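Local structure of UPF0141 protein yjdB (Campylobacter jejuni subsp. jejuni HB93-13, 4TN0) at residues D127-E130 with N131-I134; F136-K139 with L140-L143; K163-S167 with E168-F172; A188-N191 with T192-T196; L198-D201 with Y202-E206. The protein probably transfers phosphoethanolamine groups in the periplasm, as the zinc-binding, alkaline phosphatase-like domain of EptC, an enzyme required for polymyxin resistance and motility. All coordinates share one frame; numbering follows the deposited sequence.

Contact 1. Residues D127-E130 with N131-I134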
loop_
_atom_site.group_PDB
_atom_site.type_symbol
_atom_site.label_atom_id
_atom_site.label_comp_id
_atom_site.label_asym_id
_atom_site.label_seq_id
_atom_site.Cartn_x
_atom_site.Cartn_y
_atom_site.Cartn_z
ATOM N N ASP A 127 8.513 -3.405 15.152
ATOM C CA ASP A 127 9.850 -3.883 14.812
ATOM C C ASP A 127 9.857 -4.368 13.378
ATOM O O ASP A 127 9.132 -3.823 12.555
ATOM C CB ASP A 127 10.314 -4.971 15.779
ATOM C CG ASP A 127 10.619 -4.415 17.152
ATOM O OD1 ASP A 127 11.499 -3.516 17.239
ATOM O OD2 ASP A 127 9.944 -4.835 18.126
ATOM N N LEU A 128 10.649 -5.390 13.070
ATOM C CA LEU A 128 10.814 -5.815 11.683
ATOM C C LEU A 128 9.458 -6.160 11.063
ATOM O O LEU A 128 8.634 -6.830 11.684
ATOM C CB LEU A 128 11.757 -7.021 11.587
ATOM C CG LEU A 128 13.283 -6.822 11.542
ATOM C CD1 LEU A 128 13.673 -5.520 10.857
ATOM C CD2 LEU A 128 13.837 -6.849 12.954
ATOM N N ASP A 129 9.235 -5.701 9.836
ATOM C CA ASP A 129 7.962 -5.916 9.162
ATOM C C ASP A 129 7.655 -7.407 8.998
ATOM O O ASP A 129 6.475 -7.786 8.857
ATOM C CB ASP A 129 7.952 -5.258 7.789
ATOM C CG ASP A 129 7.522 -3.802 7.818
ATOM O OD1 ASP A 129 6.767 -3.424 8.741
ATOM O OD2 ASP A 129 7.949 -3.057 6.896
ATOM N N GLU A 130 8.696 -8.249 9.017
ATOM C CA GLU A 130 8.484 -9.681 8.825
ATOM C C GLU A 130 7.537 -10.270 9.877
ATOM O O GLU A 130 6.871 -11.268 9.621
ATOM C CB GLU A 130 9.826 -10.433 8.794
ATOM C CG GLU A 130 10.660 -10.326 10.050
ATOM C CD GLU A 130 12.094 -10.815 9.842
ATOM O OE1 GLU A 130 12.655 -10.636 8.729
ATOM O OE2 GLU A 130 12.673 -11.358 10.809
ATOM N N ASN A 131 7.425 -9.620 11.030
ATOM C CA ASN A 131 6.530 -10.100 12.080
ATOM C C ASN A 131 5.070 -10.146 11.638
ATOM O O ASN A 131 4.243 -10.780 12.289
ATOM C CB ASN A 131 6.663 -9.253 13.349
ATOM C CG ASN A 131 8.047 -9.340 13.952
ATOM O OD1 ASN A 131 8.794 -10.268 13.654
ATOM N ND2 ASN A 131 8.406 -8.369 14.791
ATOM N N LEU A 132 4.750 -9.431 10.566
ATOM C CA LEU A 132 3.403 -9.450 10.025
ATOM C C LEU A 132 3.109 -10.796 9.350
ATOM O O LEU A 132 1.947 -11.197 9.220
ATOM C CB LEU A 132 3.201 -8.290 9.047
ATOM C CG LEU A 132 3.098 -6.916 9.717
ATOM C CD1 LEU A 132 3.203 -5.815 8.679
ATOM C CD2 LEU A 132 1.809 -6.772 10.535
ATOM N N LEU A 133 4.154 -11.515 8.943
ATOM C CA LEU A 133 3.932 -12.787 8.268
ATOM C C LEU A 133 3.344 -13.823 9.245
ATOM O O LEU A 133 2.682 -14.779 8.830
ATOM C CB LEU A 133 5.230 -13.281 7.629
ATOM C CG LEU A 133 5.618 -12.389 6.445
ATOM C CD1 LEU A 133 6.907 -12.813 5.764
ATOM C CD2 LEU A 133 4.502 -12.375 5.445
ATOM N N ILE A 134 3.559 -13.604 10.542
ATOM C CA ILE A 134 3.052 -14.508 11.569
ATOM C C ILE A 134 1.521 -14.496 11.702
ATOM O O ILE A 134 0.897 -15.551 11.558
ATOM C CB ILE A 134 3.703 -14.219 12.946
ATOM C CG1 ILE A 134 5.152 -14.705 12.953
ATOM C CG2 ILE A 134 2.957 -14.925 14.051
ATOM C CD1 ILE A 134 5.898 -14.329 14.204
#

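Contact 2. Residues F136-K139 with L140-L143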
loop_
_atom_site.group_PDB
_atom_site.type_symbol
_atom_site.label_atom_id
_atom_site.label_comp_id
_atom_site.label_asym_id
_atom_site.label_seq_id
_atom_site.Cartn_x
_atom_site.Cartn_y
_atom_site.Cartn_z
ATOM N N PHE A 136 -0.497 -13.296 9.648
ATOM C CA PHE A 136 -0.986 -13.523 8.295
ATOM C C PHE A 136 -1.095 -15.007 7.991
ATOM O O PHE A 136 -2.102 -15.457 7.446
ATOM C CB PHE A 136 -0.069 -12.861 7.281
ATOM C CG PHE A 136 -0.370 -13.213 5.854
ATOM C CD1 PHE A 136 -1.576 -12.833 5.265
ATOM C CD2 PHE A 136 0.571 -13.864 5.073
ATOM C CE1 PHE A 136 -1.844 -13.130 3.935
ATOM C CE2 PHE A 136 0.307 -14.161 3.736
ATOM C CZ PHE A 136 -0.901 -13.787 3.166
ATOM N N LYS A 137 -0.079 -15.775 8.382
ATOM C CA LYS A 137 -0.109 -17.219 8.171
ATOM C C LYS A 137 -1.260 -17.816 8.982
ATOM O O LYS A 137 -2.016 -18.638 8.481
ATOM C CB LYS A 137 1.242 -17.858 8.544
ATOM C CG LYS A 137 2.281 -17.722 7.436
ATOM C CD LYS A 137 3.654 -18.291 7.790
ATOM C CE LYS A 137 4.690 -17.780 6.765
ATOM N NZ LYS A 137 6.128 -18.105 7.021
ATOM N N GLU A 138 -1.431 -17.346 10.210
ATOM C CA GLU A 138 -2.479 -17.855 11.069
ATOM C C GLU A 138 -3.886 -17.540 10.554
ATOM O O GLU A 138 -4.819 -18.332 10.724
ATOM C CB GLU A 138 -2.313 -17.307 12.479
ATOM C CG GLU A 138 -3.455 -17.699 13.402
ATOM C CD GLU A 138 -3.559 -19.220 13.666
ATOM O OE1 GLU A 138 -2.680 -19.995 13.204
ATOM O OE2 GLU A 138 -4.528 -19.642 14.345
ATOM N N LYS A 139 -4.051 -16.393 9.913
ATOM C CA LYS A 139 -5.350 -16.054 9.356
ATOM C C LYS A 139 -5.585 -16.874 8.080
ATOM O O LYS A 139 -6.730 -17.087 7.679
ATOM C CB LYS A 139 -5.440 -14.543 9.079
ATOM C CG LYS A 139 -6.687 -14.088 8.320
ATOM C CD LYS A 139 -7.950 -14.295 9.140
ATOM C CE LYS A 139 -9.201 -14.036 8.301
ATOM N NZ LYS A 139 -10.449 -14.202 9.099
ATOM N N LEU A 140 -4.512 -17.375 7.467
ATOM C CA LEU A 140 -4.665 -18.150 6.238
ATOM C C LEU A 140 -5.277 -19.532 6.518
ATOM O O LEU A 140 -5.724 -20.219 5.599
ATOM C CB LEU A 140 -3.321 -18.287 5.516
ATOM C CG LEU A 140 -2.935 -17.156 4.545
ATOM C CD1 LEU A 140 -1.676 -17.496 3.750
ATOM C CD2 LEU A 140 -4.065 -16.806 3.594
ATOM N N ASN A 141 -5.284 -19.937 7.788
ATOM C CA ASN A 141 -5.909 -21.196 8.203
ATOM C C ASN A 141 -7.412 -20.996 8.422
ATOM O O ASN A 141 -8.215 -21.869 8.078
ATOM C CB ASN A 141 -5.233 -21.769 9.463
ATOM C CG ASN A 141 -3.842 -22.357 9.179
ATOM O OD1 ASN A 141 -3.545 -22.771 8.056
ATOM N ND2 ASN A 141 -2.987 -22.386 10.201
ATOM N N HIS A 142 -7.793 -19.839 8.966
ATOM C CA HIS A 142 -9.200 -19.552 9.241
ATOM C C HIS A 142 -9.836 -18.585 8.238
ATOM O O HIS A 142 -10.486 -17.615 8.627
ATOM C CB HIS A 142 -9.380 -18.992 10.650
ATOM C CG HIS A 142 -8.698 -19.784 11.719
ATOM N ND1 HIS A 142 -7.326 -19.880 11.824
ATOM C CD2 HIS A 142 -9.204 -20.512 12.744
ATOM C CE1 HIS A 142 -7.016 -20.631 12.867
ATOM N NE2 HIS A 142 -8.138 -21.025 13.444
ATOM N N LEU A 143 -9.689 -18.886 6.952
ATOM C CA LEU A 143 -10.285 -18.080 5.891
ATOM C C LEU A 143 -11.786 -18.361 5.731
ATOM O O LEU A 143 -12.284 -19.390 6.180
ATOM C CB LEU A 143 -9.573 -18.338 4.559
ATOM C CG LEU A 143 -8.135 -17.869 4.354
ATOM C CD1 LEU A 143 -7.753 -18.008 2.883
ATOM C CD2 LEU A 143 -7.929 -16.427 4.833
#

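Contact 3. Residues K163-S167 with E168-F172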
loop_
_atom_site.group_PDB
_atom_site.type_symbol
_atom_site.label_atom_id
_atom_site.label_comp_id
_atom_site.label_asym_id
_atom_site.label_seq_id
_atom_site.Cartn_x
_atom_site.Cartn_y
_atom_site.Cartn_z
ATOM N N LYS A 163 17.107 1.053 10.710
ATOM C CA LYS A 163 16.493 0.131 11.660
ATOM C C LYS A 163 15.334 -0.648 11.047
ATOM O O LYS A 163 14.733 -1.472 11.713
ATOM C CB LYS A 163 15.968 0.873 12.889
ATOM C CG LYS A 163 17.019 1.402 13.879
ATOM C CD LYS A 163 16.264 2.164 14.962
ATOM C CE LYS A 163 17.043 2.464 16.201
ATOM N NZ LYS A 163 16.101 3.207 17.111
ATOM N N ARG A 164 15.011 -0.387 9.789
ATOM C CA ARG A 164 13.804 -0.972 9.190
ATOM C C ARG A 164 14.053 -2.377 8.637
ATOM O O ARG A 164 13.122 -3.150 8.449
ATOM C CB ARG A 164 13.272 -0.063 8.063
ATOM C CG ARG A 164 12.926 1.377 8.489
ATOM C CD ARG A 164 11.600 1.470 9.233
ATOM N NE ARG A 164 11.716 1.169 10.655
ATOM C CZ ARG A 164 12.019 2.049 11.604
ATOM N NH1 ARG A 164 12.094 1.643 12.869
ATOM N NH2 ARG A 164 12.235 3.330 11.301
ATOM N N TYR A 165 15.313 -2.708 8.388
ATOM C CA TYR A 165 15.636 -3.988 7.776
ATOM C C TYR A 165 16.693 -4.745 8.572
ATOM O O TYR A 165 17.537 -4.132 9.222
ATOM C CB TYR A 165 16.112 -3.791 6.345
ATOM C CG TYR A 165 17.246 -2.804 6.199
ATOM C CD1 TYR A 165 16.992 -1.475 5.879
ATOM C CD2 TYR A 165 18.573 -3.202 6.366
ATOM C CE1 TYR A 165 18.009 -0.570 5.742
ATOM C CE2 TYR A 165 19.608 -2.305 6.224
ATOM C CZ TYR A 165 19.318 -0.986 5.915
ATOM O OH TYR A 165 20.327 -0.085 5.762
ATOM N N PRO A 166 16.632 -6.086 8.537
ATOM C CA PRO A 166 17.652 -6.930 9.170
ATOM C C PRO A 166 18.942 -6.944 8.348
ATOM O O PRO A 166 18.906 -6.554 7.169
ATOM C CB PRO A 166 16.982 -8.311 9.210
ATOM C CG PRO A 166 16.085 -8.306 8.004
ATOM C CD PRO A 166 15.556 -6.890 7.923
ATOM N N SER A 167 20.050 -7.375 8.962
ATOM C CA SER A 167 21.371 -7.315 8.323
ATOM C C SER A 167 21.384 -8.059 6.998
ATOM O O SER A 167 22.122 -7.708 6.083
ATOM C CB SER A 167 22.474 -7.841 9.268
ATOM O OG SER A 167 22.385 -9.240 9.524
ATOM N N GLU A 168 20.524 -9.064 6.875
ATOM C CA GLU A 168 20.502 -9.873 5.667
ATOM C C GLU A 168 20.079 -9.065 4.435
ATOM O O GLU A 168 20.310 -9.504 3.300
ATOM C CB GLU A 168 19.557 -11.071 5.859
ATOM C CG GLU A 168 19.988 -12.049 6.985
ATOM C CD GLU A 168 19.554 -11.608 8.397
ATOM O OE1 GLU A 168 18.751 -10.666 8.514
ATOM O OE2 GLU A 168 20.000 -12.213 9.396
ATOM N N PHE A 169 19.521 -7.865 4.644
ATOM C CA PHE A 169 19.088 -7.015 3.519
ATOM C C PHE A 169 19.824 -5.676 3.478
ATOM O O PHE A 169 19.394 -4.744 2.806
ATOM C CB PHE A 169 17.566 -6.803 3.561
ATOM C CG PHE A 169 16.787 -8.071 3.318
ATOM C CD1 PHE A 169 16.633 -8.572 2.034
ATOM C CD2 PHE A 169 16.266 -8.791 4.378
ATOM C CE1 PHE A 169 15.948 -9.758 1.808
ATOM C CE2 PHE A 169 15.583 -9.973 4.163
ATOM C CZ PHE A 169 15.425 -10.457 2.878
ATOM N N LYS A 170 20.943 -5.598 4.188
ATOM C CA LYS A 170 21.880 -4.484 4.072
ATOM C C LYS A 170 22.691 -4.729 2.817
ATOM O O LYS A 170 23.886 -4.945 2.885
ATOM C CB LYS A 170 22.784 -4.409 5.319
ATOM C CG LYS A 170 23.683 -3.164 5.467
ATOM C CD LYS A 170 24.413 -3.155 6.837
ATOM C CE LYS A 170 25.389 -1.992 6.927
ATOM N NZ LYS A 170 25.957 -1.776 8.294
ATOM N N LYS A 171 22.035 -4.706 1.665
ATOM C CA LYS A 171 22.669 -5.134 0.424
ATOM C C LYS A 171 23.380 -3.989 -0.280
ATOM O O LYS A 171 24.327 -4.216 -1.030
ATOM C CB LYS A 171 21.627 -5.799 -0.494
ATOM C CG LYS A 171 22.172 -6.440 -1.779
ATOM C CD LYS A 171 21.234 -7.560 -2.257
ATOM C CE LYS A 171 21.348 -7.848 -3.755
ATOM N NZ LYS A 171 20.179 -8.633 -4.253
ATOM N N PHE A 172 22.922 -2.760 -0.048
ATOM C CA PHE A 172 23.514 -1.577 -0.680
ATOM C C PHE A 172 24.367 -0.783 0.328
ATOM O O PHE A 172 23.877 -0.384 1.386
ATOM C CB PHE A 172 22.419 -0.705 -1.291
ATOM C CG PHE A 172 21.451 -1.467 -2.166
ATOM C CD1 PHE A 172 21.915 -2.263 -3.203
ATOM C CD2 PHE A 172 20.078 -1.382 -1.955
ATOM C CE1 PHE A 172 21.031 -2.964 -4.018
ATOM C CE2 PHE A 172 19.178 -2.083 -2.769
ATOM C CZ PHE A 172 19.654 -2.874 -3.800
#

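Contact 4. Residues A188-N191 with T192-T196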
loop_
_atom_site.group_PDB
_atom_site.type_symbol
_atom_site.label_atom_id
_atom_site.label_comp_id
_atom_site.label_asym_id
_atom_site.label_seq_id
_atom_site.Cartn_x
_atom_site.Cartn_y
_atom_site.Cartn_z
ATOM N N ALA A 188 25.198 7.377 0.750
ATOM C CA ALA A 188 25.032 6.427 1.840
ATOM C C ALA A 188 23.608 6.496 2.348
ATOM O O ALA A 188 23.037 5.478 2.767
ATOM C CB ALA A 188 26.054 6.692 3.003
ATOM N N LEU A 189 23.043 7.701 2.353
ATOM C CA LEU A 189 21.669 7.865 2.791
ATOM C C LEU A 189 20.743 7.147 1.817
ATOM O O LEU A 189 19.853 6.404 2.238
ATOM C CB LEU A 189 21.302 9.338 2.918
ATOM C CG LEU A 189 19.846 9.630 3.269
ATOM C CD1 LEU A 189 19.480 8.942 4.577
ATOM C CD2 LEU A 189 19.577 11.125 3.343
ATOM N N ILE A 190 20.976 7.339 0.519
ATOM C CA ILE A 190 20.159 6.700 -0.514
ATOM C C ILE A 190 20.237 5.183 -0.402
ATOM O O ILE A 190 19.217 4.479 -0.562
ATOM C CB ILE A 190 20.564 7.135 -1.946
ATOM C CG1 ILE A 190 20.614 8.666 -2.057
ATOM C CG2 ILE A 190 19.677 6.489 -3.002
ATOM C CD1 ILE A 190 19.304 9.321 -1.951
ATOM N N ASN A 191 21.449 4.670 -0.173
ATOM C CA ASN A 191 21.635 3.234 -0.037
ATOM C C ASN A 191 20.755 2.696 1.082
ATOM O O ASN A 191 20.046 1.710 0.911
ATOM C CB ASN A 191 23.098 2.876 0.258
ATOM C CG ASN A 191 24.021 3.033 -0.944
ATOM O OD1 ASN A 191 23.584 3.038 -2.094
ATOM N ND2 ASN A 191 25.320 3.123 -0.668
ATOM N N THR A 192 20.780 3.380 2.219
ATOM C CA THR A 192 20.004 2.964 3.380
ATOM C C THR A 192 18.521 2.947 3.062
ATOM O O THR A 192 17.799 2.029 3.449
ATOM C CB THR A 192 20.259 3.896 4.569
ATOM O OG1 THR A 192 21.659 4.205 4.631
ATOM C CG2 THR A 192 19.805 3.263 5.867
ATOM N N TYR A 193 18.082 3.978 2.344
ATOM C CA TYR A 193 16.686 4.127 1.966
ATOM C C TYR A 193 16.281 2.999 1.023
ATOM O O TYR A 193 15.185 2.438 1.159
ATOM C CB TYR A 193 16.433 5.519 1.336
ATOM C CG TYR A 193 14.986 5.747 0.925
ATOM C CD1 TYR A 193 14.010 6.026 1.880
ATOM C CD2 TYR A 193 14.599 5.690 -0.416
ATOM C CE1 TYR A 193 12.675 6.216 1.520
ATOM C CE2 TYR A 193 13.271 5.898 -0.791
ATOM C CZ TYR A 193 12.319 6.163 0.183
ATOM O OH TYR A 193 11.011 6.366 -0.173
ATOM N N ASP A 194 17.167 2.679 0.080
ATOM C CA ASP A 194 16.937 1.625 -0.901
ATOM C C ASP A 194 16.897 0.220 -0.286
ATOM O O ASP A 194 16.120 -0.656 -0.726
ATOM C CB ASP A 194 18.002 1.685 -1.984
ATOM C CG ASP A 194 17.776 2.828 -2.940
ATOM O OD1 ASP A 194 16.694 3.445 -2.863
ATOM O OD2 ASP A 194 18.643 3.088 -3.795
ATOM N N ASN A 195 17.727 0.008 0.731
ATOM C CA ASN A 195 17.677 -1.240 1.485
ATOM C C ASN A 195 16.297 -1.463 2.077
ATOM O O ASN A 195 15.798 -2.583 2.057
ATOM C CB ASN A 195 18.708 -1.256 2.614
ATOM C CG ASN A 195 20.115 -1.429 2.120
ATOM O OD1 ASN A 195 20.346 -1.873 0.997
ATOM N ND2 ASN A 195 21.076 -1.064 2.963
ATOM N N THR A 196 15.687 -0.405 2.610
ATOM C CA THR A 196 14.363 -0.531 3.200
ATOM C C THR A 196 13.346 -0.926 2.134
ATOM O O THR A 196 12.404 -1.656 2.414
ATOM C CB THR A 196 13.886 0.777 3.882
ATOM O OG1 THR A 196 13.603 1.782 2.889
ATOM C CG2 THR A 196 14.921 1.283 4.804
#

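Contact 5. Residues L198-D201 with Y202-E206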
loop_
_atom_site.group_PDB
_atom_site.type_symbol
_atom_site.label_atom_id
_atom_site.label_comp_id
_atom_site.label_asym_id
_atom_site.label_seq_id
_atom_site.Cartn_x
_atom_site.Cartn_y
_atom_site.Cartn_z
ATOM N N LEU A 198 14.098 -2.699 -0.609
ATOM C CA LEU A 198 14.475 -4.072 -0.914
ATOM C C LEU A 198 13.823 -5.031 0.066
ATOM O O LEU A 198 13.230 -6.038 -0.322
ATOM C CB LEU A 198 15.993 -4.225 -0.870
ATOM C CG LEU A 198 16.582 -5.538 -1.372
ATOM C CD1 LEU A 198 16.274 -5.700 -2.856
ATOM C CD2 LEU A 198 18.089 -5.519 -1.142
ATOM N N TYR A 199 13.910 -4.695 1.343
ATOM C CA TYR A 199 13.307 -5.524 2.374
ATOM C C TYR A 199 11.798 -5.601 2.182
ATOM O O TYR A 199 11.215 -6.674 2.236
ATOM C CB TYR A 199 13.637 -4.965 3.754
ATOM C CG TYR A 199 13.100 -5.766 4.926
ATOM C CD1 TYR A 199 13.282 -7.140 4.997
ATOM C CD2 TYR A 199 12.470 -5.133 5.989
ATOM C CE1 TYR A 199 12.826 -7.866 6.089
ATOM C CE2 TYR A 199 12.002 -5.845 7.079
ATOM C CZ TYR A 199 12.189 -7.212 7.129
ATOM O OH TYR A 199 11.734 -7.919 8.214
ATOM N N THR A 200 11.174 -4.461 1.915
ATOM C CA THR A 200 9.750 -4.434 1.616
ATOM C C THR A 200 9.465 -5.239 0.349
ATOM O O THR A 200 8.480 -5.972 0.294
ATOM C CB THR A 200 9.226 -2.995 1.462
ATOM O OG1 THR A 200 9.199 -2.376 2.751
ATOM C CG2 THR A 200 7.809 -2.992 0.897
ATOM N N ASP A 201 10.328 -5.132 -0.657
ATOM C CA ASP A 201 10.132 -5.903 -1.879
ATOM C C ASP A 201 10.141 -7.423 -1.590
ATOM O O ASP A 201 9.255 -8.158 -2.042
ATOM C CB ASP A 201 11.196 -5.542 -2.908
ATOM C CG ASP A 201 10.807 -5.959 -4.321
ATOM O OD1 ASP A 201 10.031 -5.223 -4.970
ATOM O OD2 ASP A 201 11.292 -7.005 -4.798
ATOM N N TYR A 202 11.117 -7.875 -0.805
ATOM C CA TYR A 202 11.227 -9.283 -0.418
ATOM C C TYR A 202 9.973 -9.775 0.283
ATOM O O TYR A 202 9.455 -10.854 -0.021
ATOM C CB TYR A 202 12.452 -9.487 0.485
ATOM C CG TYR A 202 12.475 -10.781 1.285
ATOM C CD1 TYR A 202 12.062 -10.807 2.613
ATOM C CD2 TYR A 202 12.931 -11.967 0.720
ATOM C CE1 TYR A 202 12.084 -11.980 3.347
ATOM C CE2 TYR A 202 12.951 -13.145 1.443
ATOM C CZ TYR A 202 12.530 -13.149 2.755
ATOM O OH TYR A 202 12.571 -14.324 3.487
ATOM N N LEU A 203 9.493 -8.984 1.233
ATOM C CA LEU A 203 8.301 -9.336 1.985
ATOM C C LEU A 203 7.085 -9.451 1.071
ATOM O O LEU A 203 6.179 -10.264 1.317
ATOM C CB LEU A 203 8.045 -8.312 3.070
ATOM C CG LEU A 203 9.021 -8.312 4.235
ATOM C CD1 LEU A 203 8.515 -7.347 5.266
ATOM C CD2 LEU A 203 9.200 -9.719 4.834
ATOM N N LEU A 204 7.042 -8.617 0.037
ATOM C CA LEU A 204 5.975 -8.748 -0.949
ATOM C C LEU A 204 6.051 -10.101 -1.635
ATOM O O LEU A 204 5.048 -10.803 -1.715
ATOM C CB LEU A 204 6.020 -7.609 -1.981
ATOM C CG LEU A 204 5.174 -6.361 -1.699
ATOM C CD1 LEU A 204 5.369 -5.786 -0.316
ATOM C CD2 LEU A 204 5.352 -5.309 -2.797
ATOM N N SER A 205 7.232 -10.501 -2.087
ATOM C CA SER A 205 7.308 -11.763 -2.811
ATOM C C SER A 205 7.082 -12.952 -1.863
ATOM O O SER A 205 6.596 -13.989 -2.296
ATOM C CB SER A 205 8.631 -11.881 -3.579
ATOM O OG SER A 205 9.701 -12.225 -2.732
ATOM N N GLU A 206 7.405 -12.804 -0.581
ATOM C CA GLU A 206 7.055 -13.818 0.419
ATOM C C GLU A 206 5.546 -13.928 0.585
ATOM O O GLU A 206 5.019 -15.006 0.865
ATOM C CB GLU A 206 7.705 -13.512 1.764
ATOM C CG GLU A 206 9.196 -13.832 1.806
ATOM C CD GLU A 206 9.514 -15.320 1.666
ATOM O OE1 GLU A 206 9.163 -16.082 2.591
ATOM O OE2 GLU A 206 10.135 -15.715 0.649
#

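Contact 1. Residues D127-E130 with N131-I134
Asn-131 keeps its CG beside its own backbone N (chi1 -63°), which lays the amide back over the carbonyl of Leu-128: Asn-131 CG stands 3.4 Å from Leu-128 O. Its ND2 comes within 4.0 Å of Asp-127 CB, while the bond to Leu-128 O is made by the backbone, Asn-131 N to Leu-128 O at 3.1 Å. With chi1 at 61°, Glu-130 CG sits between its own backbone N and carbonyl carbon, 3.5 Å from Asn-131 N, and the extended chain then runs out to Tyr-199, whose OH is hydrogen-bonded to OE1. The carboxylate of Glu-130 and the amide of Asn-131 are turned 69° against each other. Two more i-to-i+3 bonds follow, Leu-132 N to Asp-129 O at 2.9 Å and Leu-133 N to Glu-130 O at 2.8 Å, the spacing of a 3-10 turn leading into an alpha-helix. The leucines fold back over the same acceptors, Leu-132 CB lying 3.3 Å from Asp-129 O. The buried carboxylate of Asp-129 is satisfied by the backbone N atoms of Gln-154 and Gly-155 and by Asn-106. The turn thus joins the loop after strand 120-123 to helix 133-139; Asp-129, Glu-130 and Leu-133 rest on Leu-203 of helix 186-211, and Leu-132 packs on Leu-124.

Contact 2. Residues F136-K139 with L140-L143
His-142 reaches back to Glu-138 with the ND1-CE1 side of its imidazole. From CB the ring is carried beside the backbone N (chi1 -49°), which sets His-142 ND1 3.1 Å from Glu-138 O; the N-H points at that oxygen at 154°, and the oxygen lies close to the ring plane. Next round the ring, His-142 CE1 comes 3.1 Å from Glu-138 OE2, an oblique approach with carboxylate and ring planes 54° apart. At the far corner His-142 NE2 is 4.0 Å from Glu-138 OE2. Glu-138 gets there by a bend at chi2, which folds its carboxylate back toward the histidine. This is the C-terminal end of helix 133-139, where the turns give way to the loop before strand 146-152: Leu-140 N bonds to Lys-137 O at 3.0 Å and only weakly to Phe-136 O. Glu-138 O, which Asn-141 N reaches only weakly, is thus bound mainly by the ring N-H of His-142. On the inner side Leu-140 CD1 lies over one face of the Phe-136 ring, 4.2 Å from its centroid, a CH-pi contact. Leu-140 and Leu-143 also touch Leu-19 of strand 18-24, and Lys-139 NZ forms a salt bridge with Asp-100.

Contact 3. Residues K163-S167 with E168-F172
The Phe-169 ring receives Pro-166 at its edge, near the ring plane, with CG of the proline 3.7 Å from CD2 of Phe-169; the two side chains lie alongside and point the same way. The Tyr-165 ring is met obliquely, by Phe-169 O near CD2 and by Lys-170, whose CA is 3.8 Å from Tyr-165 CE2. Tyr-165 is placed there by chi1 of 53°, which puts CG between its backbone N and carbonyl carbon and turns the ring toward the backbone of Phe-169 and Lys-170. Two backbone bonds close two overlapping turns: Phe-169 N to Pro-166 O at 2.9 Å, and Lys-170 N to Ser-167 O at 3.1 Å, both with N-H...O angles of 165°. The donors stand above the planes of their carbonyls. Lys-170 is then the centre of an inverse gamma turn, and its extended side chain leads away from the turn. The arrangement is a compact surface turn in the long loop between strand 146-152 and helix 186-211. Its buried side leans on that helix: Tyr-165 OH is hydrogen-bonded to Asn-195 and the Tyr-165 side chain packs on Thr-192 and Thr-196, Pro-166 rests on Tyr-199, and the Phe-169 ring meets both Tyr-199 and Tyr-202 with planes at about 45°.

Contact 4. Residues A188-N191 with T192-T196
Ala-188 O is gripped twice by Thr-192, once by the hydroxyl and once by the backbone. Thr-192 OG1 donates to Ala-188 O at 2.6 Å and Thr-192 N to the same Ala-188 O at 3.1 Å, and the two donors arrive from opposite faces of the carbonyl plane. The hydroxyl can fold back because OG1 lies beside the threonine's own backbone N (chi1 -41°), while CG2 takes the place anti to that nitrogen. OG1 is also hydrogen-bonded to the backbone N of Cys-176, half of the disulfide with Cys-184, so this helix turn is tied to the disulfide-bearing loop. Two residues on, Ile-190 and Asp-194 lie side by side: Ile-190 CG2 is 3.6 Å from Asp-194 OD2, and Asp-194 N bonds to Ile-190 O at 2.8 Å. The carboxylate is held by Tyr-38, Asn-41 and Asn-32. Asn-195 N bonds to Asn-191 O at 2.9 Å, and the amides of both asparagines are engaged outside the helix, Asn-191 with Pro-174 and Asn-41, Asn-195 with Phe-172 and Tyr-165. Helix 186-211 therefore carries a buried polar flank whose side chains are matched by surrounding loops; with so many neutral donors on it, the carboxylate of Asp-194 is probably stabilised as the anion.

Contact 5. Residues L198-D201 with Y202-E206
Leu-203 lays CD1 over one face of the Tyr-199 ring, 4.3 Å from the centroid and 17° off the ring normal, a CH-pi contact displaced toward the rim on the CZ side. Leu-203 CG lies beside its own backbone N (chi1 -70°), 3.4 Å from Tyr-199 O. A second apolar pair runs along the neighbouring face of the helix, where Thr-200 CG2 and Leu-204 CD1 lie side by side at 3.9 Å. Beneath these pairs are regular i-to-i+4 bonds: Tyr-202 N to Leu-198 O at 2.8 Å, Leu-203 N to Tyr-199 O at 3.1 Å, and Ser-205 N to Asp-201 O at 3.1 Å. Tyr-202 O takes two donors, Glu-206 N and the hydroxyl of Ser-205, whose OG lies 3.0 Å away. The Glu-206 chain also folds back, its CG lying over one face of the Tyr-202 ring. Farther out, the Tyr-202 ring meets Tyr-46 edge-to-face, and Asp-201 OD1 is held by Thr-47 and Asn-44. Leu-204 and Thr-200 pack on Tyr-223 of strand 218-224, while Leu-203 and Glu-206 touch Leu-133 of helix 133-139. A long helix laid on the central mixed sheet, with a second helix beside it, is the layered alpha/beta architecture of the alkaline phosphatase-like fold.

Along the chain the five contacts stand in series, each a local turn, and none encloses or crosses another. Contact 1 leads into helix 133-139 after strand 120-123, and contact 2 leads out of its last turn toward strand 146-152. Contact 3 follows in the long loop beyond that strand. Contacts 4 and 5 occupy successive parts of helix 186-211, which leads on toward strand 218-224. Through space, contacts 1, 3 and 5 touch one another, bringing the start of helix 133-139, the loop after strand 146-152 and helix 186-211 together. Contact 3 reaches contact 4 as well, whereas contact 2 lies about 33 Å from contact 4 between centres.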